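Local coordinates for urea carboxylase (Thermus thermophilus, PDB 3OEP), which is of unknown function but is a homologue of KipI and KipA, built on cyclophilin-like domains, and was once wrongly taken for an allophanate hydrolase, at residues A149-G154 with G158-P163; S174-Y179 with P186-P191. All coordinates share one frame; numbering follows the deposited sequence. Where two conformers were deposited one is given.

In the fold
Followed from the N terminus, the chain reaches contact 1 first: 149-154 and 158-163 close the tight turn of the hairpin made by strands 149-153 and 156-159. After strand 169-174, which lies beside 149-153 in the same sheet, contact 2 closes a second, wider loop, 174-179 meeting 186-191 before strand 194-199 begins. The two loops follow one another in series, neither enclosing nor crossing the other. They nevertheless pack together: P161 of contact 1 rests on V178 and Y179 of contact 2, I159 reaches V178, and V150 lies against S174. The hairpin of this cyclophilin-like domain is thus joined to the long connection that leads to strand 194-199.

Contact 1: residues A149-G154 with G158-P163; sequences AVAVAG and GIYPLP
A149, V150 and A151 run antiparallel to Y160, I159 and G158, with V150 facing I159 as a non-hydrogen-bonded pair and A151 facing G158 as a hydrogen-bonded one. They form a beta hairpin, strands 149-153 and 156-159, within the sheet of a cyclophilin-like domain. A151 N donates to G158 O at 3.0 Å, and G158 N returns a bond of 2.9 Å to A151 O. Although the second strand stops at I159, the ladder goes on: Y160 N meets A149 O at 2.9 Å, in the carbonyl plane and with an N-H...O angle of 160°. The same oxygen receives a CA-H...O contact from I159 CA at 3.3 Å.

On one face, V150 CG2 and I159 CG1 are 4.3 Å apart. Each of these branches lies beside its own backbone N, anti to the carbonyl carbon. Beta-branched residues suit an extended strand, and here they give a compact apolar patch on which S174 of the neighbouring strand 169-174 also packs.

The aromatic ring of Y160 accompanies the alanines instead. With chi1 at -70°, its CG sits beside the backbone N that bonds to A149, and the ring is laid alongside the first strand, from A149 toward A151. Its rim meets A151 CB, in the ring plane and 3.8 Å from CE2, and A149 O, 3.6 Å from CD2. A149 CB approaches CD2 at 4.1 Å from out of the plane. Alanine suits both places because a lone methyl lets the flat ring lie close to the strand. W168 touches both A151 and Y160, and F123 packs edge-to-face with the tyrosine. At the far end of the ring, Y160 OH hydrogen-bonds to O1 of a bound glycerol, probably taken up from the crystallisation liquor.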
# COMPACT_ATOMS: atom_id res chain seq x y z
N ALA A 149 -4.93 16.89 11.25
CA ALA A 149 -3.88 17.49 12.06
C ALA A 149 -2.82 18.13 11.16
O ALA A 149 -2.38 17.54 10.17
CB ALA A 149 -3.24 16.45 12.99
N VAL A 150 -2.45 19.36 11.51
CA VAL A 150 -1.39 20.11 10.84
C VAL A 150 -0.16 20.07 11.76
O VAL A 150 -0.25 20.43 12.94
CB VAL A 150 -1.82 21.56 10.59
CG1 VAL A 150 -0.64 22.40 10.07
CG2 VAL A 150 -3.01 21.61 9.61
N ALA A 151 0.99 19.68 11.21
CA ALA A 151 2.14 19.32 12.03
C ALA A 151 3.46 19.76 11.42
O ALA A 151 3.55 19.97 10.21
CB ALA A 151 2.15 17.82 12.28
N VAL A 152 4.48 19.90 12.27
CA VAL A 152 5.81 20.27 11.80
C VAL A 152 6.89 19.34 12.36
O VAL A 152 6.81 18.85 13.49
CB VAL A 152 6.19 21.74 12.13
CG1 VAL A 152 5.24 22.71 11.44
CG2 VAL A 152 6.21 21.99 13.65
N ALA A 153 7.92 19.13 11.55
CA ALA A 153 9.12 18.44 11.99
C ALA A 153 10.26 18.93 11.11
O ALA A 153 10.22 18.78 9.89
CB ALA A 153 8.96 16.94 11.89
N GLY A 154 11.25 19.54 11.75
CA GLY A 154 12.36 20.16 11.05
C GLY A 154 11.89 21.15 10.00
O GLY A 154 11.04 22.00 10.27
N GLY A 158 3.20 19.24 7.41
CA GLY A 158 2.33 18.28 6.75
C GLY A 158 0.93 18.31 7.31
O GLY A 158 0.67 18.93 8.35
N ILE A 159 0.01 17.66 6.59
CA ILE A 159 -1.38 17.57 7.00
C ILE A 159 -1.78 16.10 6.97
O ILE A 159 -1.72 15.47 5.92
CB ILE A 159 -2.32 18.36 6.07
CG1 ILE A 159 -1.85 19.81 5.93
CG2 ILE A 159 -3.76 18.30 6.61
CD1 ILE A 159 -2.52 20.58 4.82
N TYR A 160 -2.14 15.54 8.12
CA TYR A 160 -2.59 14.15 8.21
C TYR A 160 -4.00 14.07 7.62
O TYR A 160 -4.92 14.66 8.17
CB TYR A 160 -2.59 13.67 9.67
CG TYR A 160 -1.22 13.48 10.28
CD1 TYR A 160 -0.68 12.21 10.46
CD2 TYR A 160 -0.45 14.58 10.70
CE1 TYR A 160 0.58 12.03 11.02
CE2 TYR A 160 0.81 14.41 11.26
CZ TYR A 160 1.33 13.13 11.42
OH TYR A 160 2.57 12.95 11.97
N PRO A 161 -4.19 13.36 6.49
CA PRO A 161 -5.54 13.32 5.89
C PRO A 161 -6.49 12.36 6.59
O PRO A 161 -7.72 12.53 6.51
CB PRO A 161 -5.28 12.83 4.45
CG PRO A 161 -3.79 12.86 4.27
CD PRO A 161 -3.20 12.69 5.62
N LEU A 162 -5.92 11.36 7.26
CA LEU A 162 -6.63 10.28 7.91
C LEU A 162 -5.96 10.04 9.26
O LEU A 162 -4.77 10.35 9.42
CB LEU A 162 -6.51 8.99 7.09
CG LEU A 162 -7.02 8.99 5.64
CD1 LEU A 162 -6.00 8.37 4.69
CD2 LEU A 162 -8.34 8.25 5.54
N PRO A 163 -6.69 9.47 10.23
CA PRO A 163 -6.04 9.12 11.49
C PRO A 163 -4.92 8.12 11.26
O PRO A 163 -5.08 7.17 10.50
CB PRO A 163 -7.16 8.49 12.32
CG PRO A 163 -8.43 8.93 11.69
CD PRO A 163 -8.13 9.12 10.24

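Contact 2: residues S174-Y179 with P186-P191; sequences SLVAVY and PFLLRP
P186 approaches Y179 through its backbone: P186 O lies 3.4 Å from Y179 CA in a CA-H...O contact, and the same carbonyl accepts a hydrogen bond from R183. F187 and Y179 share a single beta bridge, and their side chains lie side by side, pointing the same way with planes 33° apart. F187 CE1 comes within 3.6 Å of Y179 CD1. Y179, with CG anti to its backbone nitrogen (chi1 172°), brings its ring alongside, and F187, whose CB starts away from the first arm, swings its ring end back to meet it; the tyrosine hydroxyl is anchored on G355 O. Replacing F187 with an alanine would probably leave CD1 and CE1 of Y179 without their aromatic neighbour and open a gap beside the ring.

This irregular loop of the cyclophilin-like domain links strand 169-174 to strand 194-199, and one direct backbone bond pins its arms together. L188 N supplies it, reaching V178 O at 2.9 Å in a nearly straight line (175°). L188 CD2 packs on V178 CG1 and, in one of two V176 conformers, on V176 CG2 at 4.0 Å, the V176 and L188 side chains crossing at about a right angle; its branched apolar end also suits packing on I80 of strand 77-83. L189 N donates to a water at 3.2 Å that sits 3.0 Å from V178 O. The leucine's CD1 lies 4.5 Å from V178 CG1.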
# COMPACT_ATOMS: atom_id res chain seq x y z
N SER A 174 -6.55 21.35 10.14
CA SER A 174 -6.97 21.88 8.84
C SER A 174 -8.49 21.93 8.79
O SER A 174 -9.16 20.99 9.21
CB SER A 174 -6.43 21.02 7.70
OG SER A 174 -6.91 21.48 6.44
N LEU A 175 -9.03 23.03 8.27
CA LEU A 175 -10.48 23.20 8.18
C LEU A 175 -11.01 22.78 6.80
O LEU A 175 -12.20 22.95 6.50
CB LEU A 175 -10.88 24.63 8.54
CG LEU A 175 -10.37 25.06 9.92
CD1 LEU A 175 -10.86 26.47 10.25
CD2 LEU A 175 -10.79 24.07 11.01
N VAL A 176 -10.11 22.22 5.99
CA VAL A 176 -10.47 21.55 4.74
C VAL A 176 -9.87 20.14 4.75
O VAL A 176 -8.77 19.93 5.26
CB VAL A 176 -9.98 22.33 3.49
CG1 VAL A 176 -10.72 23.65 3.37
CG2 VAL A 176 -8.47 22.55 3.54
N ALA A 177 -10.61 19.19 4.19
CA ALA A 177 -10.13 17.81 4.07
C ALA A 177 -9.25 17.71 2.83
O ALA A 177 -9.71 17.96 1.71
CB ALA A 177 -11.31 16.84 3.98
N VAL A 178 -7.98 17.37 3.02
CA VAL A 178 -7.06 17.27 1.89
C VAL A 178 -7.33 16.01 1.05
O VAL A 178 -6.97 15.95 -0.13
CB VAL A 178 -5.58 17.36 2.33
CG1 VAL A 178 -5.32 18.70 3.04
CG2 VAL A 178 -5.19 16.20 3.24
N TYR A 179 -8.02 15.03 1.64
CA TYR A 179 -8.33 13.77 0.97
C TYR A 179 -9.77 13.34 1.25
O TYR A 179 -10.17 13.24 2.40
CB TYR A 179 -7.36 12.69 1.44
CG TYR A 179 -7.71 11.30 0.96
CD1 TYR A 179 -7.72 10.99 -0.39
CD2 TYR A 179 -8.03 10.29 1.86
CE1 TYR A 179 -8.05 9.71 -0.84
CE2 TYR A 179 -8.35 9.01 1.43
CZ TYR A 179 -8.36 8.73 0.08
OH TYR A 179 -8.67 7.46 -0.36
N PRO A 186 -10.77 13.89 -5.44
CA PRO A 186 -10.43 13.36 -4.12
C PRO A 186 -9.24 14.02 -3.45
O PRO A 186 -9.25 14.18 -2.23
CB PRO A 186 -10.10 11.89 -4.42
CG PRO A 186 -10.88 11.57 -5.61
CD PRO A 186 -10.92 12.82 -6.44
N PHE A 187 -8.22 14.37 -4.23
CA PHE A 187 -6.97 14.90 -3.70
C PHE A 187 -6.92 16.41 -3.90
O PHE A 187 -6.90 16.89 -5.04
CB PHE A 187 -5.77 14.23 -4.37
CG PHE A 187 -5.73 12.75 -4.17
CD1 PHE A 187 -5.15 12.20 -3.04
CD2 PHE A 187 -6.31 11.89 -5.10
CE1 PHE A 187 -5.13 10.83 -2.83
CE2 PHE A 187 -6.30 10.52 -4.90
CZ PHE A 187 -5.70 9.99 -3.77
N LEU A 188 -6.91 17.14 -2.80
CA LEU A 188 -6.86 18.60 -2.84
C LEU A 188 -5.49 19.08 -3.32
O LEU A 188 -5.39 20.12 -3.97
CB LEU A 188 -7.13 19.17 -1.46
CG LEU A 188 -7.27 20.70 -1.38
CD1 LEU A 188 -8.56 21.14 -2.06
CD2 LEU A 188 -7.23 21.15 0.06
N LEU A 189 -4.46 18.31 -2.98
CA LEU A 189 -3.09 18.71 -3.26
C LEU A 189 -2.40 17.71 -4.17
O LEU A 189 -2.64 16.50 -4.09
CB LEU A 189 -2.30 18.84 -1.96
CG LEU A 189 -2.74 20.00 -1.08
CD1 LEU A 189 -2.05 19.94 0.28
CD2 LEU A 189 -2.47 21.34 -1.75
N ARG A 190 -1.55 18.23 -5.03
CA ARG A 190 -0.76 17.42 -5.93
C ARG A 190 0.70 17.76 -5.74
O ARG A 190 1.03 18.85 -5.27
CB ARG A 190 -1.18 17.68 -7.37
N PRO A 191 1.60 16.82 -6.10
CA PRO A 191 3.02 17.13 -6.03
C PRO A 191 3.32 18.39 -6.83
O PRO A 191 2.80 18.57 -7.94
CB PRO A 191 3.68 15.89 -6.66
CG PRO A 191 2.65 14.82 -6.58
CD PRO A 191 1.34 15.49 -6.68
O HOH W 1 -4.13 15.70 -1.16